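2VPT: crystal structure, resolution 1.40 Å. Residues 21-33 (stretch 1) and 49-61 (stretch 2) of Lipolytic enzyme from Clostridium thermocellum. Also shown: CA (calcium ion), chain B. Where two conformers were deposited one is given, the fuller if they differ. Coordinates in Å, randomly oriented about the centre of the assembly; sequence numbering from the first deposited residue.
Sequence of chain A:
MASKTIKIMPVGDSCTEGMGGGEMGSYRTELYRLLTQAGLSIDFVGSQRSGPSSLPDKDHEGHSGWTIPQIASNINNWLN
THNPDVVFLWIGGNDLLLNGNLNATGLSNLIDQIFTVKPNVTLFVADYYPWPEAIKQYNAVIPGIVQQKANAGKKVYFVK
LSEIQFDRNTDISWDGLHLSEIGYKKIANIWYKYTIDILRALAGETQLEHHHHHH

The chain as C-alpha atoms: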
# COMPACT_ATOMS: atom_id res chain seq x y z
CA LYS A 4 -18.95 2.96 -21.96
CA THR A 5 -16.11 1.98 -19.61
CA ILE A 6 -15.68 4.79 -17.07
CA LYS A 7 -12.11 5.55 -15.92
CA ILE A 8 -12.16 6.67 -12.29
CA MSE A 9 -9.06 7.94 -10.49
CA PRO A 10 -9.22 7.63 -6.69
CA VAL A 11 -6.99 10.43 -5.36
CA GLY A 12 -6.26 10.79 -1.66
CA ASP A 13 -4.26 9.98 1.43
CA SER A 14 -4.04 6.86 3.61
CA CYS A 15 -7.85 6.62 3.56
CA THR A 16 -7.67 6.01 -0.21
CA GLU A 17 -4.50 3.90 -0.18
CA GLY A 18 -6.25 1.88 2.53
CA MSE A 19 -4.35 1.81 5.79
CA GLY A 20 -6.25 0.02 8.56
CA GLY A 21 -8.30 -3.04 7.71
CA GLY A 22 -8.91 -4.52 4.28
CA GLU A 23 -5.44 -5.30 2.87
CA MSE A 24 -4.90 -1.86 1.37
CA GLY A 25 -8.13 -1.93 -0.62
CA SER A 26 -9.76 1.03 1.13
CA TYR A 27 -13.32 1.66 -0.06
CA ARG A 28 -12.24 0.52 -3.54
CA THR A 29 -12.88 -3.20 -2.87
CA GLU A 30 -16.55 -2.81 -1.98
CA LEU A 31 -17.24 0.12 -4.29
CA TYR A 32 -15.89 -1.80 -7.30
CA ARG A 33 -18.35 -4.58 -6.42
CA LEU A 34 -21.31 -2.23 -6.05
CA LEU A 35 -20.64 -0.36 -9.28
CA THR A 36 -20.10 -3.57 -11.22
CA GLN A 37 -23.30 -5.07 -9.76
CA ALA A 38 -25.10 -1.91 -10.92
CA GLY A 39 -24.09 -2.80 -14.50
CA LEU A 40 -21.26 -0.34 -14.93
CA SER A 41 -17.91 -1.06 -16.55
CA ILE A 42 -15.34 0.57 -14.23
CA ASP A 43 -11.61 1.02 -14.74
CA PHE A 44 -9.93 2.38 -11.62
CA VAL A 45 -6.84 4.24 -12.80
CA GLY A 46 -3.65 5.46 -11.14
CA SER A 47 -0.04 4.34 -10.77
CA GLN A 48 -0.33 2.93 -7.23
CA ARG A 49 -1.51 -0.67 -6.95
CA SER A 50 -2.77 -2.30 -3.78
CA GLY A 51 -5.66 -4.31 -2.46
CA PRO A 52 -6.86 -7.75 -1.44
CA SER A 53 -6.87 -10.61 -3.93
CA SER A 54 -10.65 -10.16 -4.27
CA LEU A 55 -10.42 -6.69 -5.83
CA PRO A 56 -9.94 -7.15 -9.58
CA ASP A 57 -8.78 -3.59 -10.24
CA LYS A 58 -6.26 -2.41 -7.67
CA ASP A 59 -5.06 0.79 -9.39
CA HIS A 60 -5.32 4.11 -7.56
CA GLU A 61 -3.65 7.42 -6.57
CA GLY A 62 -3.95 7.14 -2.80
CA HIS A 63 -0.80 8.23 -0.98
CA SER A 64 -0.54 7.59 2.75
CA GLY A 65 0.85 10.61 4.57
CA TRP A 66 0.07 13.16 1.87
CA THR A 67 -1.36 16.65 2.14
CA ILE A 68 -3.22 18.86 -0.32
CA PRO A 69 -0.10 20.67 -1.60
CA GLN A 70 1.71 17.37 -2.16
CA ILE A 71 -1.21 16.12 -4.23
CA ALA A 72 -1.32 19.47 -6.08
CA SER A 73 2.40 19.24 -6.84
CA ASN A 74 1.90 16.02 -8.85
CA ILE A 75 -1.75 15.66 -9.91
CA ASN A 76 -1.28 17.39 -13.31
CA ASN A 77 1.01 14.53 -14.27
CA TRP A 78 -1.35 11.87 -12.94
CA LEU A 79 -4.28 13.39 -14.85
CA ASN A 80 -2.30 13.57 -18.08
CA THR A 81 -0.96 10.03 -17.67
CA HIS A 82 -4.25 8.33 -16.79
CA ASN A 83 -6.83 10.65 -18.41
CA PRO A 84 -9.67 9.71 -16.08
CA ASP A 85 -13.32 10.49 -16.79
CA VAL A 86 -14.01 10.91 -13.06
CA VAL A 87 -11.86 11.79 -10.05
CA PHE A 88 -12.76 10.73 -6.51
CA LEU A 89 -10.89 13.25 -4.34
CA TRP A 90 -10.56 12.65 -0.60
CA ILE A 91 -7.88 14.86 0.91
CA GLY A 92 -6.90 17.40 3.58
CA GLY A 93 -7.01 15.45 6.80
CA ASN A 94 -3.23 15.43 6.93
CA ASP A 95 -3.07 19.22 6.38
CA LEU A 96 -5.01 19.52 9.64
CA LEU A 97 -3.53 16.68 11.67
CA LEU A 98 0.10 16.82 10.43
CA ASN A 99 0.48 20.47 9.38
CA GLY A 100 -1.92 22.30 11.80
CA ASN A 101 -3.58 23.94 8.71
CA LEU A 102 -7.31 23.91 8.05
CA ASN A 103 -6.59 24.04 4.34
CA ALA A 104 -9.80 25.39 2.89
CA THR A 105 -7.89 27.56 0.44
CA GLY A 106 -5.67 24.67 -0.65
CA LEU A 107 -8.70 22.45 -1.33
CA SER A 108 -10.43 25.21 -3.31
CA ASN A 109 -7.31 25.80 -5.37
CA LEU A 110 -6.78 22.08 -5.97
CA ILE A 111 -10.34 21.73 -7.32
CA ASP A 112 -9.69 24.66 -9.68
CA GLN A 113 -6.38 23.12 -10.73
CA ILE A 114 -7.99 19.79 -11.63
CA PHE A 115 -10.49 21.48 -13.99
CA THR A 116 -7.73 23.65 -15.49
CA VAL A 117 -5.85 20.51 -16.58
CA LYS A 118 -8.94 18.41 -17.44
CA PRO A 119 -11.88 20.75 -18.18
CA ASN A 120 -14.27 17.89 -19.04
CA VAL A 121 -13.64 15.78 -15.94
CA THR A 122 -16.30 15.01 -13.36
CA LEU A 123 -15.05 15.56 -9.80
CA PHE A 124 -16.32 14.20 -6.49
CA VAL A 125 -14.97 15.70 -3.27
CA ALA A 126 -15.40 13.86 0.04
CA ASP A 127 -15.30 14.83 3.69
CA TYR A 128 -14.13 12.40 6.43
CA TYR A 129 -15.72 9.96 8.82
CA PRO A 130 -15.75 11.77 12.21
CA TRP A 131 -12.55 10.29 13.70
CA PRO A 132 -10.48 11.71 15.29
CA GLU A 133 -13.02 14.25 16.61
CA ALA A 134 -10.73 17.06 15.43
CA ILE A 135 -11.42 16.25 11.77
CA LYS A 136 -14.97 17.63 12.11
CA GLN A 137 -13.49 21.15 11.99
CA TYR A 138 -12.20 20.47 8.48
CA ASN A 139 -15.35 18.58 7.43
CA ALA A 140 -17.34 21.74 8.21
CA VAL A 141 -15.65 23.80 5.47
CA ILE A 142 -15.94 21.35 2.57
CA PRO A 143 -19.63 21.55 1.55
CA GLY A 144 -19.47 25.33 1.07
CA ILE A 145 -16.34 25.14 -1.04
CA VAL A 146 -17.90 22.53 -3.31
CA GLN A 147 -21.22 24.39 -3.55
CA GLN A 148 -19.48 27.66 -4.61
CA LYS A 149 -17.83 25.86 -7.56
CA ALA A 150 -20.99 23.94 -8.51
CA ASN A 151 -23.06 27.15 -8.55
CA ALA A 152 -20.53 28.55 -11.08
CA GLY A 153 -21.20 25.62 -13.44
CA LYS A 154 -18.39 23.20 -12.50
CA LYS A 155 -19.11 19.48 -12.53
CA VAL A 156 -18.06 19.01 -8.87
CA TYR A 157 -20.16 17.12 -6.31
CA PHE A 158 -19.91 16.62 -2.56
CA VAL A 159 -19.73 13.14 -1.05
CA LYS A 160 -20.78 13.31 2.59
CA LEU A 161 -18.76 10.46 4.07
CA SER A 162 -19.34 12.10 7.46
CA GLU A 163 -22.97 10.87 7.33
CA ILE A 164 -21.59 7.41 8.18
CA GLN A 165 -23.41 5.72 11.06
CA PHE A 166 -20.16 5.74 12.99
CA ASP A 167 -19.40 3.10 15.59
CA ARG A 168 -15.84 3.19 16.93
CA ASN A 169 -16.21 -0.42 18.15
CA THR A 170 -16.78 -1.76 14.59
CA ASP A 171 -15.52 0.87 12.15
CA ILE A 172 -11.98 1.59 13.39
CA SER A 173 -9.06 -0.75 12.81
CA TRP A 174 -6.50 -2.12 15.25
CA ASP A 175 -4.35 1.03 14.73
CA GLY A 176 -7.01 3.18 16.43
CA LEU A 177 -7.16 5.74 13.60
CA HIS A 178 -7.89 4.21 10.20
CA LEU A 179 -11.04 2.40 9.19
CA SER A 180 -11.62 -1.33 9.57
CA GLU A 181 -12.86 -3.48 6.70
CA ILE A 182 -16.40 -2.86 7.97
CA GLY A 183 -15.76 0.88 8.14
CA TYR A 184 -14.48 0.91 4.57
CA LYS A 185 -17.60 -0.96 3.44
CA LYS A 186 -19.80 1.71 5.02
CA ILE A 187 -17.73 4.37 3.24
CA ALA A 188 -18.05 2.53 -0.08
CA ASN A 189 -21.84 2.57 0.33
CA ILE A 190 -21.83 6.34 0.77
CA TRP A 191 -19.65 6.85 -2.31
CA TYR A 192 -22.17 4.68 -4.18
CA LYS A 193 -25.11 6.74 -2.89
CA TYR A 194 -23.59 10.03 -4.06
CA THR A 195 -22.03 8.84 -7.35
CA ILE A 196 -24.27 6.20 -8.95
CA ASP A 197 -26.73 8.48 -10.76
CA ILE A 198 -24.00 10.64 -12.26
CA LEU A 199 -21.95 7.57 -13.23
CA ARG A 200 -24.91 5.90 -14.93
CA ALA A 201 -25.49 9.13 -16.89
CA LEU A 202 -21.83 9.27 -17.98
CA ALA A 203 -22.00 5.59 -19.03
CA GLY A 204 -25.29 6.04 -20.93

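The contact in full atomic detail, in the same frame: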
# COMPACT_ATOMS: atom_id res chain seq x y z
N GLY A 21 -7.85 -1.72 8.14
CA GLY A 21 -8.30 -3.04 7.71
C GLY A 21 -8.58 -3.09 6.22
O GLY A 21 -8.80 -2.07 5.59
N GLY A 22 -8.56 -4.30 5.67
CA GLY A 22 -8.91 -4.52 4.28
C GLY A 22 -7.79 -4.71 3.28
O GLY A 22 -8.02 -4.61 2.09
N GLU A 23 -6.57 -4.96 3.75
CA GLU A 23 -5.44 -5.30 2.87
C GLU A 23 -5.18 -4.25 1.80
O GLU A 23 -4.93 -4.55 0.64
CB GLU A 23 -5.64 -6.68 2.22
CG GLU A 23 -5.83 -7.76 3.25
CD GLU A 23 -5.74 -9.17 2.73
OE1 GLU A 23 -5.72 -9.41 1.49
OE2 GLU A 23 -5.69 -10.07 3.62
N MSE A 24 -5.23 -2.99 2.23
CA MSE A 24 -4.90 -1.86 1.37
C MSE A 24 -5.82 -1.74 0.16
O MSE A 24 -5.43 -1.29 -0.91
CB MSE A 24 -3.42 -1.89 0.96
CG MSE A 24 -2.44 -2.12 2.09
SE MSE A 24 -2.31 -0.70 3.42
CE MSE A 24 -2.20 0.48 2.24
N GLY A 25 -7.08 -2.12 0.38
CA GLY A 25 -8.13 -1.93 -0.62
C GLY A 25 -9.03 -0.74 -0.36
O GLY A 25 -9.78 -0.34 -1.26
N SER A 26 -8.97 -0.15 0.84
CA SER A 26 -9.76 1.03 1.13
C SER A 26 -11.24 0.77 0.82
O SER A 26 -11.73 -0.35 1.02
CB SER A 26 -9.16 2.21 0.34
OG SER A 26 -9.89 3.42 0.45
N TYR A 27 -11.94 1.80 0.38
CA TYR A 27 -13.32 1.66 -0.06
C TYR A 27 -13.41 1.08 -1.46
O TYR A 27 -14.50 0.83 -1.96
CB TYR A 27 -14.03 3.03 -0.01
CG TYR A 27 -13.48 4.06 -0.99
CD1 TYR A 27 -13.96 4.13 -2.28
CD2 TYR A 27 -12.48 4.96 -0.61
CE1 TYR A 27 -13.46 5.03 -3.19
CE2 TYR A 27 -11.97 5.88 -1.52
CZ TYR A 27 -12.46 5.91 -2.82
OH TYR A 27 -12.01 6.81 -3.75
N ARG A 28 -12.26 0.93 -2.13
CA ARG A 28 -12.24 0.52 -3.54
C ARG A 28 -12.75 -0.91 -3.72
O ARG A 28 -13.44 -1.20 -4.69
CB ARG A 28 -10.84 0.71 -4.13
CG ARG A 28 -10.46 2.20 -4.23
CD ARG A 28 -9.01 2.43 -4.54
NE ARG A 28 -8.11 2.17 -3.42
CZ ARG A 28 -7.31 1.11 -3.28
NH1 ARG A 28 -7.28 0.10 -4.15
NH2 ARG A 28 -6.56 1.03 -2.21
N THR A 29 -12.45 -1.78 -2.77
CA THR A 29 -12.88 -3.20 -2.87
C THR A 29 -14.40 -3.29 -2.97
O THR A 29 -14.95 -3.85 -3.92
CB THR A 29 -12.39 -3.99 -1.67
OG1 THR A 29 -10.97 -3.80 -1.55
CG2 THR A 29 -12.70 -5.48 -1.81
N GLU A 30 -15.09 -2.72 -2.00
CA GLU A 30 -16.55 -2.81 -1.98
C GLU A 30 -17.18 -1.93 -3.06
O GLU A 30 -18.18 -2.30 -3.67
CB GLU A 30 -17.08 -2.48 -0.59
CG GLU A 30 -18.59 -2.53 -0.41
CD GLU A 30 -19.17 -3.91 -0.58
OE1 GLU A 30 -18.44 -4.91 -0.43
OE2 GLU A 30 -20.40 -3.99 -0.86
N LEU A 31 -16.62 -0.75 -3.31
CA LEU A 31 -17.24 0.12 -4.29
C LEU A 31 -17.14 -0.48 -5.69
O LEU A 31 -18.09 -0.38 -6.48
CB LEU A 31 -16.64 1.53 -4.27
CG LEU A 31 -17.30 2.55 -5.19
CD1 LEU A 31 -18.78 2.72 -4.87
CD2 LEU A 31 -16.58 3.88 -5.07
N TYR A 32 -16.02 -1.13 -6.01
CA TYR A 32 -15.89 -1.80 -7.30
C TYR A 32 -16.98 -2.85 -7.47
O TYR A 32 -17.56 -2.96 -8.56
CB TYR A 32 -14.50 -2.43 -7.45
CG TYR A 32 -14.21 -2.90 -8.85
CD1 TYR A 32 -13.79 -2.02 -9.83
CD2 TYR A 32 -14.41 -4.23 -9.22
CE1 TYR A 32 -13.56 -2.42 -11.12
CE2 TYR A 32 -14.17 -4.65 -10.50
CZ TYR A 32 -13.75 -3.75 -11.45
OH TYR A 32 -13.50 -4.14 -12.75
N ARG A 33 -17.26 -3.59 -6.41
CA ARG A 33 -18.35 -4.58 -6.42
C ARG A 33 -19.68 -3.91 -6.69
O ARG A 33 -20.43 -4.34 -7.57
CB ARG A 33 -18.45 -5.31 -5.08
CG ARG A 33 -17.30 -6.26 -4.79
CD ARG A 33 -17.57 -7.15 -3.61
NE ARG A 33 -18.62 -8.13 -3.91
CZ ARG A 33 -18.96 -9.16 -3.13
NH1 ARG A 33 -18.35 -9.36 -1.96
NH2 ARG A 33 -19.93 -9.98 -3.52
N ARG A 49 -0.74 0.57 -6.82
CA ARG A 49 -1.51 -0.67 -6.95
C ARG A 49 -1.47 -1.42 -5.63
O ARG A 49 -0.41 -1.81 -5.14
CB ARG A 49 -1.04 -1.52 -8.14
CG ARG A 49 -1.87 -2.79 -8.40
CD ARG A 49 -2.15 -3.15 -9.90
NE ARG A 49 -1.15 -2.70 -10.88
CZ ARG A 49 -1.36 -2.53 -12.19
NH1 ARG A 49 -2.55 -2.72 -12.75
NH2 ARG A 49 -0.36 -2.12 -12.97
N SER A 50 -2.65 -1.60 -5.04
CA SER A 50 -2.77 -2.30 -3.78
C SER A 50 -4.20 -2.76 -3.56
O SER A 50 -5.13 -2.14 -4.06
CB SER A 50 -2.34 -1.42 -2.60
OG SER A 50 -3.21 -0.32 -2.37
N GLY A 51 -4.35 -3.81 -2.77
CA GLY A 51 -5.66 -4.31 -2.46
C GLY A 51 -5.63 -5.79 -2.15
O GLY A 51 -4.63 -6.45 -2.40
N PRO A 52 -6.75 -6.32 -1.66
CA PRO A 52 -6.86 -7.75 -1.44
C PRO A 52 -6.98 -8.48 -2.76
O PRO A 52 -7.30 -7.88 -3.78
CB PRO A 52 -8.17 -7.87 -0.67
CG PRO A 52 -8.99 -6.72 -1.15
CD PRO A 52 -8.01 -5.60 -1.34
N SER A 53 -6.74 -9.79 -2.73
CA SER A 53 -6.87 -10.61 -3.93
C SER A 53 -8.25 -10.49 -4.60
O SER A 53 -8.36 -10.60 -5.82
CB SER A 53 -6.56 -12.08 -3.60
OG SER A 53 -5.17 -12.30 -3.65
N SER A 54 -9.27 -10.23 -3.79
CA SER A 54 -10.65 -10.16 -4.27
C SER A 54 -10.97 -8.96 -5.15
O SER A 54 -11.95 -8.99 -5.89
CB SER A 54 -11.64 -10.21 -3.12
OG SER A 54 -11.63 -8.99 -2.36
N LEU A 55 -10.17 -7.89 -5.05
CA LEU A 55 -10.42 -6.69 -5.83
C LEU A 55 -9.78 -6.85 -7.20
O LEU A 55 -8.56 -6.93 -7.29
CB LEU A 55 -9.83 -5.48 -5.09
CG LEU A 55 -9.81 -4.14 -5.85
CD1 LEU A 55 -11.19 -3.77 -6.39
CD2 LEU A 55 -9.24 -3.03 -4.92
N PRO A 56 -10.57 -6.92 -8.28
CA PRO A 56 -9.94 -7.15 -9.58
C PRO A 56 -9.07 -6.00 -10.10
O PRO A 56 -8.10 -6.23 -10.80
CB PRO A 56 -11.15 -7.41 -10.51
CG PRO A 56 -12.24 -7.82 -9.59
CD PRO A 56 -12.04 -6.95 -8.39
N ASP A 57 -9.43 -4.79 -9.73
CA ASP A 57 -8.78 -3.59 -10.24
C ASP A 57 -8.24 -2.78 -9.07
O ASP A 57 -8.99 -2.10 -8.36
CB ASP A 57 -9.76 -2.77 -11.08
CG ASP A 57 -9.07 -1.69 -11.88
OD1 ASP A 57 -7.94 -1.30 -11.48
OD2 ASP A 57 -9.63 -1.21 -12.90
N LYS A 58 -6.93 -2.91 -8.87
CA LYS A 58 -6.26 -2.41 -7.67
C LYS A 58 -5.53 -1.08 -7.90
O LYS A 58 -4.81 -0.60 -7.02
CB LYS A 58 -5.27 -3.47 -7.17
CG LYS A 58 -5.92 -4.80 -6.78
CD LYS A 58 -4.86 -5.91 -6.56
CE LYS A 58 -5.47 -7.34 -6.45
NZ LYS A 58 -6.00 -7.83 -7.73
N ASP A 59 -5.74 -0.46 -9.06
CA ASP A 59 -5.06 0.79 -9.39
C ASP A 59 -5.66 1.98 -8.66
O ASP A 59 -6.88 2.06 -8.50
CB ASP A 59 -5.12 1.05 -10.89
CG ASP A 59 -4.62 -0.13 -11.70
OD1 ASP A 59 -3.54 -0.67 -11.39
OD2 ASP A 59 -5.33 -0.51 -12.65
N HIS A 60 -4.82 2.91 -8.25
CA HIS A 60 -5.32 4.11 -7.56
C HIS A 60 -4.23 5.18 -7.45
O HIS A 60 -3.09 4.95 -7.84
CB HIS A 60 -5.86 3.76 -6.17
CG HIS A 60 -4.83 3.23 -5.22
ND1 HIS A 60 -4.03 4.05 -4.45
CD2 HIS A 60 -4.47 1.96 -4.92
CE1 HIS A 60 -3.23 3.30 -3.71
NE2 HIS A 60 -3.48 2.03 -3.97
N GLU A 61 -4.61 6.35 -6.91
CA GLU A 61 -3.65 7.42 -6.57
C GLU A 61 -3.86 7.88 -5.13
O GLU A 61 -3.93 9.09 -4.83
CB GLU A 61 -3.74 8.61 -7.52
CG GLU A 61 -3.13 8.41 -8.88
CD GLU A 61 -1.63 8.20 -8.94
OE1 GLU A 61 -0.85 8.30 -7.95
OE2 GLU A 61 -1.21 7.81 -10.03
CA CA B . -7.45 -0.29 -13.70
O HOH W 1 -2.23 -4.73 -1.03
O HOH W 2 -6.41 -11.16 -0.30
O HOH W 3 -8.29 0.21 -6.94
O HOH W 4 -11.42 -2.91 -14.24
O HOH W 5 -7.14 -2.41 -14.58
O HOH W 6 -5.82 0.66 -15.17

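Arg 28, Tyr 32 and Leu 55 cover the most surface in this contact, which buries 621 Å² in all. The CA atoms come closest where two glycines meet: those of Gly 25 and Gly 51 lie 3.9 Å apart. A side chain on Gly 25 would run into Pro 52 CD and its own neighbour Thr 29 OG1, so the close approach depends on its absence. Gly 25 also closes a type I' turn that begins at Gly 22, and the helix carrying Arg 28 and Tyr 32 follows.

Arg 28 works as a buried polar hub. Its NH1 donates to Ser 50 O (3.1 Å), near the guanidinium plane, while its NH2 reaches back to Met 24 O (2.9 Å) in its own stretch. One face of the guanidinium lies on the His 60 ring, centres 4.0 Å apart and planes at 30°, a flat pairing that leaves the N-H groups free to bond outward at the edge. The ring is itself held: His 60 NE2 donates to Ser 50 OG (2.9 Å), and Ser 50 OG in turn donates to Met 24 O (2.8 Å). Met 24 O thus accepts from both stretches. Water 3 extends the network, accepting from Arg 28 NH1 (3.0 Å) and donating to Asp 57 O (2.8 Å).

One helical turn on, the chemistry becomes largely apolar. Leu 55, which ends a type I turn begun at Pro 52, sets CD1 3.7 Å from Tyr 32 CB and CD2 3.9 Å from Thr 29 OG1. Tyr 32 CD2 also meets Pro 56 CD at 3.7 Å. Its hydroxyl stays polar: water 4 accepts from Tyr 32 OH (2.8 Å) and donates to Asp 57 OD2 (2.8 Å), a carboxylate that also binds the calcium ion.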